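Side-chain contacts in regulator of nonsense transcripts 2 (Homo sapiens, PDB 4CEM), which probably acts in nonsense-mediated mRNA decay as the factor UPF2, which has three MIF4G domains, the first being the part crystallised: residues A[38-42]-A[43-47]; A[129-132]-A[133-137]; A[254-257]-A[258-262]. All coordinates share one frame; numbering follows the deposited sequence.

Contact 1 (A[38-42]-A[43-47]); sequences SRPEE and NFFSR
The Pro40 ring lies against the aromatic ring of Phe44. Pro40 CB meets Phe44 CD1 at 3.5 Å. Pro40 CG lies a little farther off, 3.9 Å from Phe44 CD1. The two groups meet at a slant, so this is apolar packing and not a flat stack. The Phe44 ring extends away from its own backbone N (chi1 177°) and so back toward the proline. Phe45 turns its ring edge to the backbone leading into the helix. Phe45 CE2 is 3.4 Å from Pro40 O, which lies near the ring plane. Phe45 thus also touches Pro40, mainly at its carbonyl. An alanine at Phe44 takes the ring away from Pro40 CB and CG and would probably leave a gap beside the proline. Two backbone carbonyls fasten the first turn. Glu41 O takes the N-H of Phe45 at 3.1 Å and a weak second bond from Phe44 N. Glu42 O is gripped twice by Ser46. Ser46 N reaches Glu42 O at 2.9 Å, almost in line with the carbonyl bond. Ser46 OG also stands 2.9 Å from Glu42 O, but it approaches from above the carbonyl plane. A chi1 of -49° brings this OG round to the side of the Ser46 N, and both donors can use one oxygen. The exposed Glu42 carboxylate stays farther off, with OE1 3.7 Å from Ser46 OG. The whole group is the entry from a loop into the short helix 42-46, at the surface. Both phenylalanines touch Arg116 of helix 103-116, and Arg39 NH2 bonds to His114 O. The loop that follows helix 6-33 is thereby laid against helix 103-116.

Contact 2 (A[129-132]-A[133-137]); sequences KKHF and EARKE
His131 and Arg135 stand one turn apart on helix 120-137, and the two chains leave the helix in the same direction. The nearest side-chain atoms of the pair are His131 NE2 and Arg135 NE, 3.9 Å apart. The imidazole and guanidinium planes are 87° apart, close to perpendicular. A chi1 of -178° carries the imidazole out on the side where Arg135 lies. In the next such pair, one residue along, Lys136 lays its aliphatic chain by the Phe132 carbonyl, with Lys136 CD 3.4 Å from Phe132 O. Regular helical bonds set this spacing. Ala134 N gives a straight bond of 2.9 Å to Lys130 O. Arg135 N bonds to His131 O at 3.3 Å, and this bond joins the same two residues whose side chains lie together. Glu133 N bonds to Lys129 O at 3.0 Å and only weakly to Lys130 O. Farther out, Phe132 is buried and touches Leu146 of helix 143-158 and Gln174 of helix 164-181. His131 packs on Lys145 and Asp149, Arg135 on Lys145, and Lys136 on Asn177. Arg135 NH1 also has a long, weak ion pair with Glu138. Among the side chains the contact is therefore one of packing, not of salt bridges. Lys130 NZ and Glu133 OE1 stay 5.6 Å apart, so their attraction is probably slight. The nearby Arg135 guanidinium may disfavour a protonated His131.

Contact 3 (A[254-257]-A[258-262]); sequences DHRE and LQNTE
Thr261 OG1 gives a hydrogen bond of 2.6 Å to Glu257 O, four residues back. The hydroxyl sits out of the carbonyl plane, tilted by 34°. With chi1 at -36°, the Thr261 hydroxyl faces back to the preceding turn. Just before it, Asn260 N bonds to Arg256 O, and Gln259 N bonds to His255 O at 3.0 Å. Leu258 N makes only weak bonds, to Asp254 O and His255 O. Two side-chain pairs, each four residues apart, also meet. The Gln259 amide lies slantwise to the His255 ring, planes 43° apart. Gln259 OE1 is 3.4 Å from His255 NE2, but the angle is too poor for a hydrogen bond. Arg256 and Asn260 lie alongside each other. Asn260 ND2 lies at the edge of the guanidinium, 4.0 Å from Arg256 NH1, and their planes are nearly perpendicular. The contact sits in the C-terminal part of helix 230-259 and the residues after it. Leu258 is buried there against Tyr283 and Ala287 of helix 283-303. His255 touches Leu311 and Pro312, and Thr261 touches Arg279.

How the contacts relate
Following the chain from the N terminus, the three contacts come in series. None nests within another or crosses it. Each joins two adjoining segments, so each closes a single turn and no long loop. Contact 1 opens the short helix 42-46 and joins it to helix 103-116. Contact 2 lies on the C-terminal half of helix 120-137, which packs on helices 143-158 and 164-181. Contact 3 lies on the C-terminal part of helix 230-259, beside helix 283-303. The nearest atoms of contacts 1 and 2 are about 17 Å apart, and those of contacts 2 and 3 about 25 Å. Contacts 1 and 3 lie on opposite sides of the chain's centre, their own centres 68 Å apart.

Contact 1 (A[38-42]-A[43-47])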
loop_
_atom_site.group_PDB
_atom_site.type_symbol
_atom_site.label_atom_id
_atom_site.label_comp_id
_atom_site.label_asym_id
_atom_site.label_seq_id
_atom_site.Cartn_x
_atom_site.Cartn_y
_atom_site.Cartn_z
ATOM N N SER A 38 13.496 16.580 -21.410
ATOM C CA SER A 38 14.753 17.097 -20.870
ATOM C C SER A 38 15.584 16.075 -20.069
ATOM O O SER A 38 16.069 16.378 -18.980
ATOM C CB SER A 38 14.484 18.345 -20.022
ATOM O OG SER A 38 14.056 17.996 -18.720
ATOM N N ARG A 39 15.763 14.876 -20.618
ATOM C CA ARG A 39 16.801 13.982 -20.126
ATOM C C ARG A 39 18.143 14.491 -20.652
ATOM O O ARG A 39 18.189 15.127 -21.707
ATOM C CB ARG A 39 16.542 12.539 -20.568
ATOM C CG ARG A 39 15.273 11.962 -19.970
ATOM C CD ARG A 39 15.320 10.457 -19.874
ATOM N NE ARG A 39 14.232 9.899 -19.062
ATOM C CZ ARG A 39 13.024 9.550 -19.516
ATOM N NH1 ARG A 39 12.690 9.721 -20.797
ATOM N NH2 ARG A 39 12.135 9.021 -18.680
ATOM N N PRO A 40 19.239 14.238 -19.917
ATOM C CA PRO A 40 20.540 14.734 -20.382
ATOM C C PRO A 40 21.068 13.939 -21.578
ATOM O O PRO A 40 20.514 12.897 -21.916
ATOM C CB PRO A 40 21.455 14.551 -19.162
ATOM C CG PRO A 40 20.562 14.151 -18.024
ATOM C CD PRO A 40 19.361 13.516 -18.643
ATOM N N GLU A 41 22.138 14.422 -22.203
ATOM C CA GLU A 41 22.670 13.779 -23.411
ATOM C C GLU A 41 24.069 13.193 -23.223
ATOM O O GLU A 41 24.720 13.407 -22.196
ATOM C CB GLU A 41 22.643 14.723 -24.625
ATOM C CG GLU A 41 22.189 16.153 -24.364
ATOM C CD GLU A 41 21.418 16.733 -25.538
ATOM O OE1 GLU A 41 20.410 16.114 -25.951
ATOM O OE2 GLU A 41 21.814 17.807 -26.045
ATOM N N GLU A 42 24.485 12.423 -24.228
ATOM C CA GLU A 42 25.821 11.838 -24.327
ATOM C C GLU A 42 26.888 12.622 -23.561
ATOM O O GLU A 42 27.523 12.079 -22.659
ATOM C CB GLU A 42 26.196 11.711 -25.818
ATOM C CG GLU A 42 27.673 11.494 -26.150
ATOM C CD GLU A 42 28.189 10.124 -25.746
ATOM O OE1 GLU A 42 28.157 9.796 -24.538
ATOM O OE2 GLU A 42 28.647 9.380 -26.641
ATOM N N ASN A 43 27.073 13.895 -23.908
ATOM C CA ASN A 43 28.158 14.687 -23.326
ATOM C C ASN A 43 28.064 14.779 -21.800
ATOM O O ASN A 43 29.069 14.679 -21.106
ATOM C CB ASN A 43 28.258 16.083 -23.976
ATOM C CG ASN A 43 27.310 17.105 -23.357
ATOM O OD1 ASN A 43 26.251 16.760 -22.814
ATOM N ND2 ASN A 43 27.684 18.380 -23.446
ATOM N N PHE A 44 26.851 14.954 -21.285
ATOM C CA PHE A 44 26.629 15.020 -19.847
ATOM C C PHE A 44 27.007 13.691 -19.197
ATOM O O PHE A 44 27.644 13.665 -18.152
ATOM C CB PHE A 44 25.163 15.365 -19.553
ATOM C CG PHE A 44 24.821 15.374 -18.095
ATOM C CD1 PHE A 44 24.437 14.209 -17.448
ATOM C CD2 PHE A 44 24.883 16.544 -17.364
ATOM C CE1 PHE A 44 24.127 14.211 -16.096
ATOM C CE2 PHE A 44 24.563 16.556 -16.011
ATOM C CZ PHE A 44 24.185 15.385 -15.379
ATOM N N PHE A 45 26.606 12.589 -19.815
ATOM C CA PHE A 45 26.916 11.263 -19.285
ATOM C C PHE A 45 28.410 10.973 -19.296
ATOM O O PHE A 45 28.900 10.255 -18.424
ATOM C CB PHE A 45 26.146 10.183 -20.048
ATOM C CG PHE A 45 24.685 10.145 -19.704
ATOM C CD1 PHE A 45 24.264 9.638 -18.478
ATOM C CD2 PHE A 45 23.735 10.650 -20.576
ATOM C CE1 PHE A 45 22.922 9.617 -18.143
ATOM C CE2 PHE A 45 22.391 10.638 -20.243
ATOM C CZ PHE A 45 21.985 10.120 -19.027
ATOM N N SER A 46 29.125 11.552 -20.265
ATOM C CA SER A 46 30.584 11.402 -20.376
ATOM C C SER A 46 31.304 11.794 -19.107
ATOM O O SER A 46 32.292 11.169 -18.734
ATOM C CB SER A 46 31.140 12.278 -21.499
ATOM O OG SER A 46 30.404 12.097 -22.687
ATOM N N ARG A 47 30.814 12.855 -18.470
ATOM C CA ARG A 47 31.472 13.428 -17.304
ATOM C C ARG A 47 31.108 12.759 -15.989
ATOM O O ARG A 47 31.719 13.057 -14.971
ATOM C CB ARG A 47 31.155 14.909 -17.190
ATOM C CG ARG A 47 31.566 15.723 -18.394
ATOM C CD ARG A 47 31.607 17.193 -18.022
ATOM N NE ARG A 47 30.971 18.026 -19.035
ATOM C CZ ARG A 47 30.584 19.289 -18.847
ATOM N NH1 ARG A 47 30.766 19.896 -17.672
ATOM N NH2 ARG A 47 30.016 19.954 -19.851
#

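Contact 2 (A[129-132]-A[133-137])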
loop_
_atom_site.group_PDB
_atom_site.type_symbol
_atom_site.label_atom_id
_atom_site.label_comp_id
_atom_site.label_asym_id
_atom_site.label_seq_id
_atom_site.Cartn_x
_atom_site.Cartn_y
_atom_site.Cartn_z
ATOM N N LYS A 129 6.233 -7.038 -12.888
ATOM C CA LYS A 129 5.341 -8.064 -13.430
ATOM C C LYS A 129 5.913 -9.468 -13.211
ATOM O O LYS A 129 5.215 -10.347 -12.705
ATOM C CB LYS A 129 5.064 -7.829 -14.911
ATOM C CG LYS A 129 3.966 -6.827 -15.194
ATOM C CD LYS A 129 3.808 -6.650 -16.695
ATOM C CE LYS A 129 2.822 -5.556 -17.060
ATOM N NZ LYS A 129 3.087 -5.054 -18.437
ATOM N N LYS A 130 7.176 -9.670 -13.580
ATOM C CA LYS A 130 7.856 -10.946 -13.328
ATOM C C LYS A 130 7.775 -11.297 -11.845
ATOM O O LYS A 130 7.486 -12.437 -11.479
ATOM C CB LYS A 130 9.334 -10.897 -13.747
ATOM C CG LYS A 130 9.592 -10.655 -15.231
ATOM C CD LYS A 130 9.207 -11.847 -16.093
ATOM C CE LYS A 130 9.382 -11.533 -17.572
ATOM N NZ LYS A 130 8.766 -12.573 -18.449
ATOM N N HIS A 131 8.024 -10.310 -10.992
ATOM C CA HIS A 131 8.021 -10.529 -9.551
ATOM C C HIS A 131 6.684 -11.026 -9.056
ATOM O O HIS A 131 6.634 -11.875 -8.170
ATOM C CB HIS A 131 8.435 -9.249 -8.827
ATOM C CG HIS A 131 8.502 -9.381 -7.326
ATOM N ND1 HIS A 131 9.652 -9.621 -6.672
ATOM C CD2 HIS A 131 7.509 -9.265 -6.348
ATOM C CE1 HIS A 131 9.413 -9.664 -5.342
ATOM N NE2 HIS A 131 8.098 -9.448 -5.147
ATOM N N PHE A 132 5.589 -10.519 -9.618
ATOM C CA PHE A 132 4.257 -11.028 -9.267
ATOM C C PHE A 132 3.947 -12.355 -9.958
ATOM O O PHE A 132 2.981 -13.020 -9.595
ATOM C CB PHE A 132 3.157 -9.996 -9.566
ATOM C CG PHE A 132 3.235 -8.764 -8.708
ATOM C CD1 PHE A 132 3.228 -8.863 -7.324
ATOM C CD2 PHE A 132 3.316 -7.503 -9.283
ATOM C CE1 PHE A 132 3.307 -7.730 -6.531
ATOM C CE2 PHE A 132 3.395 -6.368 -8.498
ATOM C CZ PHE A 132 3.390 -6.481 -7.119
ATOM N N GLU A 133 4.754 -12.734 -10.953
ATOM C CA GLU A 133 4.719 -14.096 -11.501
ATOM C C GLU A 133 5.302 -15.048 -10.464
ATOM O O GLU A 133 4.616 -15.942 -9.980
ATOM C CB GLU A 133 5.524 -14.205 -12.800
ATOM C CG GLU A 133 4.791 -14.935 -13.900
ATOM C CD GLU A 133 3.747 -14.048 -14.543
ATOM O OE1 GLU A 133 4.139 -13.148 -15.318
ATOM O OE2 GLU A 133 2.545 -14.244 -14.263
ATOM N N ALA A 134 6.568 -14.829 -10.113
ATOM C CA ALA A 134 7.267 -15.666 -9.141
ATOM C C ALA A 134 6.427 -15.937 -7.892
ATOM O O ALA A 134 6.432 -17.047 -7.377
ATOM C CB ALA A 134 8.590 -15.026 -8.755
ATOM N N ARG A 135 5.709 -14.923 -7.414
ATOM C CA ARG A 135 4.849 -15.068 -6.237
ATOM C C ARG A 135 3.723 -16.067 -6.444
ATOM O O ARG A 135 3.495 -16.920 -5.596
ATOM C CB ARG A 135 4.218 -13.731 -5.846
ATOM C CG ARG A 135 5.136 -12.797 -5.080
ATOM C CD ARG A 135 4.350 -11.936 -4.097
ATOM N NE ARG A 135 5.230 -11.183 -3.207
ATOM C CZ ARG A 135 5.944 -11.711 -2.211
ATOM N NH1 ARG A 135 5.909 -13.018 -1.948
ATOM N NH2 ARG A 135 6.708 -10.923 -1.469
ATOM N N LYS A 136 3.023 -15.944 -7.571
ATOM C CA LYS A 136 1.791 -16.710 -7.835
ATOM C C LYS A 136 1.896 -18.238 -7.673
ATOM O O LYS A 136 0.901 -18.886 -7.343
ATOM C CB LYS A 136 1.214 -16.356 -9.224
ATOM C CG LYS A 136 0.200 -15.219 -9.182
ATOM C CD LYS A 136 0.024 -14.512 -10.523
ATOM C CE LYS A 136 -0.976 -13.362 -10.413
ATOM N NZ LYS A 136 -0.670 -12.206 -11.305
ATOM N N GLU A 137 3.081 -18.811 -7.896
ATOM C CA GLU A 137 3.272 -20.268 -7.776
ATOM C C GLU A 137 4.262 -20.703 -6.676
ATOM O O GLU A 137 4.264 -21.868 -6.271
ATOM C CB GLU A 137 3.636 -20.855 -9.143
ATOM C CG GLU A 137 2.413 -21.006 -10.041
ATOM C CD GLU A 137 2.721 -20.867 -11.520
ATOM O OE1 GLU A 137 3.771 -21.375 -11.964
ATOM O OE2 GLU A 137 1.898 -20.259 -12.241
#

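Contact 3 (A[254-257]-A[258-262])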
loop_
_atom_site.group_PDB
_atom_site.type_symbol
_atom_site.label_atom_id
_atom_site.label_comp_id
_atom_site.label_asym_id
_atom_site.label_seq_id
_atom_site.Cartn_x
_atom_site.Cartn_y
_atom_site.Cartn_z
ATOM N N ASP A 254 -18.624 -15.263 11.995
ATOM C CA ASP A 254 -17.843 -15.409 13.219
ATOM C C ASP A 254 -18.515 -14.809 14.459
ATOM O O ASP A 254 -18.141 -15.153 15.578
ATOM C CB ASP A 254 -16.442 -14.817 13.039
ATOM C CG ASP A 254 -15.620 -15.572 12.012
ATOM O OD1 ASP A 254 -16.221 -16.145 11.077
ATOM O OD2 ASP A 254 -14.378 -15.601 12.138
ATOM N N HIS A 255 -19.492 -13.923 14.278
ATOM C CA HIS A 255 -20.297 -13.450 15.410
ATOM C C HIS A 255 -21.224 -14.544 15.879
ATOM O O HIS A 255 -21.222 -14.901 17.058
ATOM C CB HIS A 255 -21.084 -12.187 15.057
ATOM C CG HIS A 255 -21.695 -11.490 16.259
ATOM N ND1 HIS A 255 -21.130 -11.090 17.474
ATOM C CD2 HIS A 255 -22.997 -11.146 16.315
ATOM C CE1 HIS A 255 -22.110 -10.516 18.205
ATOM N NE2 HIS A 255 -23.253 -10.550 17.498
ATOM N N ARG A 256 -22.016 -15.090 14.954
ATOM C CA ARG A 256 -22.911 -16.221 15.242
ATOM C C ARG A 256 -22.172 -17.371 15.919
ATOM O O ARG A 256 -22.536 -17.785 17.015
ATOM C CB ARG A 256 -23.576 -16.733 13.954
ATOM C CG ARG A 256 -24.979 -16.198 13.703
ATOM C CD ARG A 256 -26.043 -17.149 14.226
ATOM N NE ARG A 256 -27.347 -16.897 13.611
ATOM C CZ ARG A 256 -28.300 -17.813 13.422
ATOM N NH1 ARG A 256 -28.122 -19.082 13.789
ATOM N NH2 ARG A 256 -29.448 -17.461 12.850
ATOM N N GLU A 257 -21.120 -17.863 15.270
ATOM C CA GLU A 257 -20.384 -19.035 15.753
ATOM C C GLU A 257 -19.498 -18.748 16.961
ATOM O O GLU A 257 -18.897 -19.665 17.508
ATOM C CB GLU A 257 -19.551 -19.643 14.623
ATOM C CG GLU A 257 -20.397 -20.185 13.478
ATOM C CD GLU A 257 -19.583 -20.528 12.244
ATOM O OE1 GLU A 257 -18.406 -20.921 12.393
ATOM O OE2 GLU A 257 -20.125 -20.407 11.121
ATOM N N LEU A 258 -19.399 -17.482 17.362
ATOM C CA LEU A 258 -18.814 -17.134 18.653
ATOM C C LEU A 258 -19.888 -17.241 19.732
ATOM O O LEU A 258 -19.625 -17.744 20.824
ATOM C CB LEU A 258 -18.233 -15.717 18.642
ATOM C CG LEU A 258 -17.640 -15.210 19.965
ATOM C CD1 LEU A 258 -16.269 -15.820 20.224
ATOM C CD2 LEU A 258 -17.559 -13.692 19.973
ATOM N N GLN A 259 -21.096 -16.768 19.421
ATOM C CA GLN A 259 -22.198 -16.749 20.392
ATOM C C GLN A 259 -23.078 -18.017 20.358
ATOM O O GLN A 259 -23.864 -18.252 21.279
ATOM C CB GLN A 259 -23.035 -15.468 20.230
ATOM C CG GLN A 259 -22.315 -14.210 20.724
ATOM C CD GLN A 259 -23.161 -12.945 20.645
ATOM O OE1 GLN A 259 -24.121 -12.866 19.875
ATOM N NE2 GLN A 259 -22.797 -11.943 21.438
ATOM N N ASN A 260 -22.934 -18.827 19.306
ATOM C CA ASN A 260 -23.453 -20.203 19.304
ATOM C C ASN A 260 -22.510 -21.148 20.044
ATOM O O ASN A 260 -22.864 -22.295 20.295
ATOM C CB ASN A 260 -23.693 -20.724 17.875
ATOM C CG ASN A 260 -25.121 -20.504 17.397
ATOM O OD1 ASN A 260 -26.018 -20.196 18.183
ATOM N ND2 ASN A 260 -25.339 -20.678 16.099
ATOM N N THR A 261 -21.309 -20.668 20.369
ATOM C CA THR A 261 -20.370 -21.404 21.217
ATOM C C THR A 261 -20.233 -20.778 22.616
ATOM O O THR A 261 -19.587 -21.357 23.486
ATOM C CB THR A 261 -18.977 -21.522 20.556
ATOM O OG1 THR A 261 -19.126 -21.669 19.138
ATOM C CG2 THR A 261 -18.215 -22.729 21.106
ATOM N N GLU A 262 -20.822 -19.600 22.826
ATOM C CA GLU A 262 -21.015 -19.058 24.178
ATOM C C GLU A 262 -22.291 -19.641 24.753
ATOM O O GLU A 262 -22.312 -20.084 25.900
ATOM C CB GLU A 262 -21.127 -17.533 24.173
ATOM C CG GLU A 262 -19.806 -16.800 24.022
ATOM C CD GLU A 262 -19.979 -15.306 23.814
ATOM O OE1 GLU A 262 -21.076 -14.784 24.107
ATOM O OE2 GLU A 262 -19.016 -14.655 23.355
#